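PDB 7COK: 5-ketofructose reductase from Gluconobacter sp., which reduces 5-ketofructose, most likely to fructose with a nicotinamide cofactor, and represents a novel class of the shikimate dehydrogenase family. Local coordinates for the interface of chains A and B. Sequence-based numbering; all coordinates share one arbitrary frame. Chains: chain A/B, 5-ketofructose reductase.

Contact 1: the interface of chains A and B. Residues chain A 18-22, 24-25, 42; chain B 6-7, 39.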
ATOM      1  N   CYS A  18      -1.297  15.066  -0.382  1.00 16.10           N
ATOM      2  CA  CYS A  18      -0.254  14.245   0.241  1.00 15.70           C
ATOM      3  C   CYS A  18       1.100  14.220  -0.462  1.00 16.20           C
ATOM      4  O   CYS A  18       2.052  13.622   0.064  1.00 15.25           O
ATOM      5  CB  CYS A  18      -0.755  12.810   0.445  1.00 15.97           C
ATOM      6  SG  CYS A  18      -0.830  11.834  -1.054  1.00 17.16           S
ATOM      7  N   ALA A  19       1.197  14.872  -1.623  1.00 16.27           N
ATOM      8  CA  ALA A  19       2.372  14.731  -2.484  1.00 17.27           C
ATOM      9  C   ALA A  19       3.632  15.326  -1.867  1.00 17.65           C
ATOM     10  O   ALA A  19       4.745  14.883  -2.178  1.00 18.69           O
ATOM     11  CB  ALA A  19       2.102  15.342  -3.850  1.00 17.07           C
ATOM     12  N   ASP A  20       3.472  16.285  -0.967  1.00 18.10           N
ATOM     13  CA  ASP A  20       4.634  16.948  -0.378  1.00 19.83           C
ATOM     14  C   ASP A  20       5.005  16.419   1.006  1.00 19.34           C
ATOM     15  O   ASP A  20       5.912  16.942   1.649  1.00 20.90           O
ATOM     16  CB  ASP A  20       4.412  18.453  -0.311  1.00 21.98           C
ATOM     17  CG  ASP A  20       4.343  19.102  -1.670  1.00 23.20           C
ATOM     18  OD1 ASP A  20       5.106  18.728  -2.596  1.00 24.59           O
ATOM     19  OD2 ASP A  20       3.516  20.026  -1.809  1.00 26.00           O
ATOM     20  N   ASN A  21       4.327  15.361   1.444  1.00 17.76           N
ATOM     21  CA  ASN A  21       4.540  14.780   2.763  1.00 16.39           C
ATOM     22  C   ASN A  21       5.641  13.715   2.739  1.00 15.67           C
ATOM     23  O   ASN A  21       5.463  12.664   2.147  1.00 14.81           O
ATOM     24  CB  ASN A  21       3.217  14.207   3.277  1.00 17.36           C
ATOM     25  CG  ASN A  21       3.271  13.781   4.725  1.00 19.17           C
ATOM     26  OD1 ASN A  21       4.267  13.248   5.210  1.00 19.39           O
ATOM     27  ND2 ASN A  21       2.160  13.977   5.426  1.00 19.60           N
ATOM     28  N   PRO A  22       6.796  13.981   3.381  1.00 15.96           N
ATOM     29  CA  PRO A  22       7.931  13.049   3.254  1.00 15.74           C
ATOM     30  C   PRO A  22       7.947  11.867   4.253  1.00 14.45           C
ATOM     31  O   PRO A  22       8.941  11.147   4.329  1.00 14.94           O
ATOM     32  CB  PRO A  22       9.138  13.959   3.494  1.00 16.48           C
ATOM     33  CG  PRO A  22       8.636  15.021   4.389  1.00 16.85           C
ATOM     34  CD  PRO A  22       7.136  15.158   4.198  1.00 15.77           C
ATOM     35  N   VAL A  24       6.531   9.043   4.348  1.00 12.69           N
ATOM     36  CA  VAL A  24       6.754   7.785   3.630  1.00 12.40           C
ATOM     37  C   VAL A  24       8.251   7.448   3.518  1.00 12.36           C
ATOM     38  O   VAL A  24       8.651   6.335   3.831  1.00 12.87           O
ATOM     39  CB  VAL A  24       6.012   7.707   2.251  1.00 12.73           C
ATOM     40  CG1 VAL A  24       6.398   8.850   1.323  1.00 13.87           C
ATOM     41  CG2 VAL A  24       6.267   6.362   1.555  1.00 12.55           C
ATOM     42  N   ALA A  25       9.053   8.421   3.101  1.00 12.54           N
ATOM     43  CA  ALA A  25      10.470   8.190   2.903  1.00 12.77           C
ATOM     44  C   ALA A  25      11.167   7.978   4.244  1.00 12.31           C
ATOM     45  O   ALA A  25      11.998   7.087   4.389  1.00 11.48           O
ATOM     46  CB  ALA A  25      11.088   9.350   2.140  1.00 13.95           C
ATOM     47  N   ASN A  42       1.297   6.095   1.155  1.00 10.94           N
ATOM     48  CA  ASN A  42       0.867   7.489   1.252  1.00 11.20           C
ATOM     49  C   ASN A  42      -0.294   7.737   0.290  1.00 11.98           C
ATOM     50  O   ASN A  42      -0.117   7.774  -0.940  1.00 12.32           O
ATOM     51  CB  ASN A  42       2.060   8.385   0.897  1.00 11.77           C
ATOM     52  CG  ASN A  42       1.778   9.868   1.107  1.00 12.64           C
ATOM     53  OD1 ASN A  42       1.004  10.239   1.970  1.00 12.87           O
ATOM     54  ND2 ASN A  42       2.456  10.720   0.335  1.00 12.02           N
TER
ATOM     55  N   PHE B   6       5.959  12.579  -3.246  1.00 16.32           N
ATOM     56  CA  PHE B   6       5.790  11.428  -2.360  1.00 14.91           C
ATOM     57  C   PHE B   6       4.522  10.614  -2.515  1.00 14.34           C
ATOM     58  O   PHE B   6       4.304   9.678  -1.747  1.00 13.99           O
ATOM     59  CB  PHE B   6       5.933  11.880  -0.914  1.00 14.50           C
ATOM     60  CG  PHE B   6       7.285  12.428  -0.623  1.00 14.90           C
ATOM     61  CD1 PHE B   6       8.383  11.574  -0.493  1.00 15.01           C
ATOM     62  CD2 PHE B   6       7.479  13.805  -0.567  1.00 15.94           C
ATOM     63  CE1 PHE B   6       9.659  12.092  -0.249  1.00 15.66           C
ATOM     64  CE2 PHE B   6       8.739  14.330  -0.345  1.00 15.97           C
ATOM     65  CZ  PHE B   6       9.830  13.475  -0.172  1.00 16.15           C
ATOM     66  N   ARG B   7       3.704  10.987  -3.489  1.00 13.95           N
ATOM     67  CA  ARG B   7       2.546  10.195  -3.831  1.00 14.38           C
ATOM     68  C   ARG B   7       2.898   9.336  -5.024  1.00 13.73           C
ATOM     69  O   ARG B   7       3.244   9.848  -6.089  1.00 14.96           O
ATOM     70  CB  ARG B   7       1.343  11.069  -4.128  1.00 14.09           C
ATOM     71  CG  ARG B   7       0.101  10.285  -4.530  1.00 15.36           C
ATOM     72  CD  ARG B   7      -0.918  11.188  -5.187  1.00 15.95           C
ATOM     73  NE  ARG B   7      -2.206  10.506  -5.270  1.00 15.85           N
ATOM     74  CZ  ARG B   7      -3.360  11.059  -5.665  1.00 16.92           C
ATOM     75  NH1 ARG B   7      -3.447  12.334  -6.038  1.00 17.96           N
ATOM     76  NH2 ARG B   7      -4.460  10.320  -5.685  1.00 16.26           N
ATOM     77  N   ARG B  39       3.274   1.747  -7.292  1.00 11.95           N
ATOM     78  CA  ARG B  39       3.457   0.671  -6.318  1.00 11.82           C
ATOM     79  C   ARG B  39       2.356  -0.344  -6.492  1.00 12.08           C
ATOM     80  O   ARG B  39       1.245   0.023  -6.865  1.00 12.17           O
ATOM     81  CB  ARG B  39       3.346   1.228  -4.896  1.00 12.98           C
ATOM     82  CG  ARG B  39       4.560   2.028  -4.522  1.00 13.76           C
ATOM     83  CD  ARG B  39       4.358   2.769  -3.221  1.00 15.84           C
ATOM     84  NE  ARG B  39       5.659   3.247  -2.788  1.00 18.25           N
ATOM     85  CZ  ARG B  39       6.058   3.311  -1.526  1.00 18.70           C
ATOM     86  NH1 ARG B  39       5.224   2.963  -0.537  1.00 18.43           N
ATOM     87  NH2 ARG B  39       7.299   3.717  -1.266  1.00 19.46           N
TER
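The N-terminal segment of chain B, just ahead of strand 9-15, sets B:Phe6 against the loop 18-22, the start of helix 23-34 and A:Asn42 on strand 38-44 of chain A. A:Pro22 puts its CA over one face of the B:Phe6 ring, above the centre, 3.7 Å from the centroid (CH-pi), its own ring tilted against the phenyl. CB of the same proline meets the far end of the ring at B:Phe6 CZ (3.8 Å). The CB methyl of A:Ala25 comes to B:Phe6 CE1 at 3.9 Å, from the same side of the ring as the proline. The A:Val24 side chain crosses that of B:Phe6 obliquely, its CG1 methyl touching CB and CD1 from the proline side. Both backbone polar groups of B:Phe6 are paired with chain A. Its N donates to A:Ala19 O at 2.8 Å, in the carbonyl plane and on a lone pair. Its O accepts A:Asn42 ND2 at 3.0 Å; the N-H points straight at the oxygen (179° at H) but arrives from above the carbonyl plane. A:Asn42 has CG anti to its backbone N (chi1 -174°), which carries the amide towards the loop, where ND2 also donates to A:Cys18 O at 2.9 Å. Two carbonyls, one from each chain, thus lie close to the plane of one amide and should fix its rotation. Next along, the aliphatic base of extended B:Arg7 rests on A:Cys18, SG to CB 3.8 Å, and the guanidinium end of B:Arg39 passes the CG2 methyl of A:Val24. This contact anchors the N-terminal segment of one chain on the other and, if the pair is the biological dimer, probably helps hold it together.

Contact 2: the interface of chains A and B. Residues chain A 14, 41-45, 62; chain B 10, 60.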
ATOM      1  N   PHE A  14      -3.539   8.754   5.389  1.00 10.62           N
ATOM      2  CA  PHE A  14      -4.666   9.357   4.686  1.00 10.88           C
ATOM      3  C   PHE A  14      -4.570  10.860   4.913  1.00 11.42           C
ATOM      4  O   PHE A  14      -4.494  11.338   6.050  1.00 12.18           O
ATOM      5  CB  PHE A  14      -5.996   8.848   5.243  1.00 10.98           C
ATOM      6  CG  PHE A  14      -6.148   7.358   5.233  1.00 10.33           C
ATOM      7  CD1 PHE A  14      -5.614   6.556   4.187  1.00 10.83           C
ATOM      8  CD2 PHE A  14      -6.891   6.724   6.247  1.00 11.25           C
ATOM      9  CE1 PHE A  14      -5.792   5.174   4.191  1.00 10.52           C
ATOM     10  CE2 PHE A  14      -7.060   5.333   6.243  1.00 11.24           C
ATOM     11  CZ  PHE A  14      -6.522   4.559   5.229  1.00 11.06           C
ATOM     12  N   ILE A  41       2.123   3.327   2.870  1.00 10.72           N
ATOM     13  CA  ILE A  41       1.375   3.719   1.692  1.00 11.41           C
ATOM     14  C   ILE A  41       0.749   5.112   1.873  1.00 10.57           C
ATOM     15  O   ILE A  41      -0.212   5.279   2.632  1.00 11.24           O
ATOM     16  CB  ILE A  41       0.288   2.654   1.337  1.00 12.12           C
ATOM     17  CG1 ILE A  41       0.863   1.206   1.323  1.00 12.70           C
ATOM     18  CG2 ILE A  41      -0.412   3.016   0.040  1.00 13.55           C
ATOM     19  CD1 ILE A  41       2.117   0.973   0.505  1.00 14.27           C
ATOM     20  N   ASN A  42       1.297   6.095   1.155  1.00 10.94           N
ATOM     21  CA  ASN A  42       0.867   7.489   1.252  1.00 11.20           C
ATOM     22  C   ASN A  42      -0.294   7.737   0.290  1.00 11.98           C
ATOM     23  O   ASN A  42      -0.117   7.774  -0.940  1.00 12.32           O
ATOM     24  CB  ASN A  42       2.060   8.385   0.897  1.00 11.77           C
ATOM     25  CG  ASN A  42       1.778   9.868   1.107  1.00 12.64           C
ATOM     26  OD1 ASN A  42       1.004  10.239   1.970  1.00 12.87           O
ATOM     27  ND2 ASN A  42       2.456  10.720   0.335  1.00 12.02           N
ATOM     28  N   CYS A  43      -1.496   7.856   0.852  1.00 11.91           N
ATOM     29  CA  CYS A  43      -2.736   7.947   0.058  1.00 12.13           C
ATOM     30  C   CYS A  43      -3.351   9.330   0.091  1.00 11.90           C
ATOM     31  O   CYS A  43      -3.416   9.961   1.136  1.00 11.74           O
ATOM     32  CB  CYS A  43      -3.779   6.978   0.597  1.00 13.03           C
ATOM     33  SG  CYS A  43      -3.267   5.248   0.631  1.00 13.57           S
ATOM     34  N   ASP A  44      -3.827   9.771  -1.074  1.00 12.60           N
ATOM     35  CA  ASP A  44      -4.531  11.015  -1.131  1.00 13.35           C
ATOM     36  C   ASP A  44      -6.014  10.717  -0.994  1.00 13.43           C
ATOM     37  O   ASP A  44      -6.649  10.217  -1.922  1.00 14.57           O
ATOM     38  CB  ASP A  44      -4.214  11.766  -2.413  1.00 14.41           C
ATOM     39  CG  ASP A  44      -4.485  13.222  -2.290  1.00 17.46           C
ATOM     40  OD1 ASP A  44      -5.672  13.580  -2.219  1.00 17.66           O
ATOM     41  OD2 ASP A  44      -3.527  14.012  -2.243  1.00 18.93           O
ATOM     42  N   VAL A  45      -6.547  11.016   0.185  1.00 12.49           N
ATOM     43  CA  VAL A  45      -7.910  10.634   0.534  1.00 12.24           C
ATOM     44  C   VAL A  45      -8.701  11.916   0.759  1.00 12.29           C
ATOM     45  O   VAL A  45      -8.331  12.743   1.593  1.00 12.49           O
ATOM     46  CB  VAL A  45      -7.937   9.764   1.820  1.00 11.85           C
ATOM     47  CG1 VAL A  45      -9.355   9.494   2.262  1.00 11.66           C
ATOM     48  CG2 VAL A  45      -7.212   8.438   1.617  1.00 11.80           C
ATOM     49  N   TRP A  62      -4.142  -3.785   7.046  1.00 10.93           N
ATOM     50  CA  TRP A  62      -3.118  -2.899   7.584  1.00 10.81           C
ATOM     51  C   TRP A  62      -3.015  -3.004   9.108  1.00 11.00           C
ATOM     52  O   TRP A  62      -3.992  -3.380   9.780  1.00 11.49           O
ATOM     53  CB  TRP A  62      -3.444  -1.461   7.216  1.00 10.81           C
ATOM     54  CG  TRP A  62      -3.439  -1.099   5.728  1.00 11.16           C
ATOM     55  CD1 TRP A  62      -3.666  -1.928   4.654  1.00 11.11           C
ATOM     56  CD2 TRP A  62      -3.280   0.212   5.193  1.00 11.06           C
ATOM     57  NE1 TRP A  62      -3.604  -1.218   3.477  1.00 11.63           N
ATOM     58  CE2 TRP A  62      -3.400   0.100   3.770  1.00 11.34           C
ATOM     59  CE3 TRP A  62      -3.037   1.483   5.763  1.00 11.78           C
ATOM     60  CZ2 TRP A  62      -3.289   1.214   2.903  1.00 11.63           C
ATOM     61  CZ3 TRP A  62      -2.922   2.595   4.902  1.00 11.78           C
ATOM     62  CH2 TRP A  62      -3.053   2.447   3.481  1.00 11.43           C
TER
ATOM     63  N   LEU B  10      -1.055   4.108  -7.172  1.00 11.52           N
ATOM     64  CA  LEU B  10      -1.350   2.919  -6.381  1.00 11.66           C
ATOM     65  C   LEU B  10      -2.088   1.849  -7.182  1.00 10.88           C
ATOM     66  O   LEU B  10      -3.096   2.126  -7.825  1.00 11.70           O
ATOM     67  CB  LEU B  10      -2.121   3.252  -5.093  1.00 12.01           C
ATOM     68  CG  LEU B  10      -1.349   4.167  -4.129  1.00 12.33           C
ATOM     69  CD1 LEU B  10      -2.242   4.421  -2.928  1.00 13.05           C
ATOM     70  CD2 LEU B  10      -0.001   3.585  -3.696  1.00 13.18           C
ATOM     71  N   MET B  60      -8.898   5.428  -1.628  1.00 12.09           N
ATOM     72  CA  MET B  60      -7.448   5.682  -1.591  1.00 11.79           C
ATOM     73  C   MET B  60      -6.924   6.044  -2.968  1.00 11.92           C
ATOM     74  O   MET B  60      -5.734   6.237  -3.162  1.00 11.64           O
ATOM     75  CB  MET B  60      -6.711   4.459  -1.066  1.00 12.49           C
ATOM     76  CG  MET B  60      -6.988   4.147   0.379  1.00 13.78           C
ATOM     77  SD  MET B  60      -6.131   2.623   0.794  1.00 15.77           S
ATOM     78  CE  MET B  60      -7.068   2.009   2.192  1.00 13.65           C
TER
HETATM   79  O   HOH W   1      -3.758   8.176  -3.461  1.00 11.88           O
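B:Met60 turns CG anti to its carbonyl carbon (chi1 -67°) and then runs extended (chi2 176°), which carries its thioether across the interface to A:Cys43, A:Phe14 and A:Trp62. A:Cys43 places SG beside its own backbone N (chi1 -58°), and the sulfur touches two side chains of chain B, in directions roughly at right angles: B:Met60 SD at 3.9 Å and the CD1 methyl of B:Leu10 at 3.8 Å. A:Trp62 and B:Met60 approach tip to tip: CZ2, on the benzo part of the indole, lies 3.8 Å from SD and is also near the terminal methyl CE. That methyl comes up to A:Phe14 as well, 4.0 Å from CE1, with the aromatic side chain crossing the thioether chain at an angle. The end of the methionine thus sits in the corner made by the phenylalanine and the tryptophan, with the cysteine sulfur alongside CB, CG and SD. B:Leu10, from strand 9-15 of its chain, brings both methyls to the CG2 branch of A:Ile41, with CD1 at 3.8 Å. CD1 bridges A:Ile41 and A:Cys43, two alternate residues of strand 38-44 that present their side chains on the same side of the strand. The direct contacts here are apolar, and a water links the two backbones. It bonds to the backbone N of A:Asp44 at 2.9 Å and to the carbonyl O of B:Met60 at 2.8 Å, so the backbone just beyond helix 50-59 of chain B is tied to the end of a chain A strand. The patch forms a small hydrophobic core between the subunits, rich in sulfur and aromatic groups, which probably stabilises the pair mainly by burying apolar surface.

Contact 1 and contact 2 are neighbouring parts of one two-fold interface, with their C-alpha centres about 9 Å apart. A:Asn42 belongs to both, and strand 38-44 of chain A runs through them. From chain B, the segment 6-7 in contact 1 leads into strand 9-15, which supplies the leucine of contact 2, so a continuous stretch of one subunit spans both patches. Contact 1 adds direct hydrogen bonds to a packed aromatic ring, whereas contact 2 is mainly apolar. The symmetry repeats each patch with the chains exchanged, consistent with a dimer, although the structure alone does not show the state in solution.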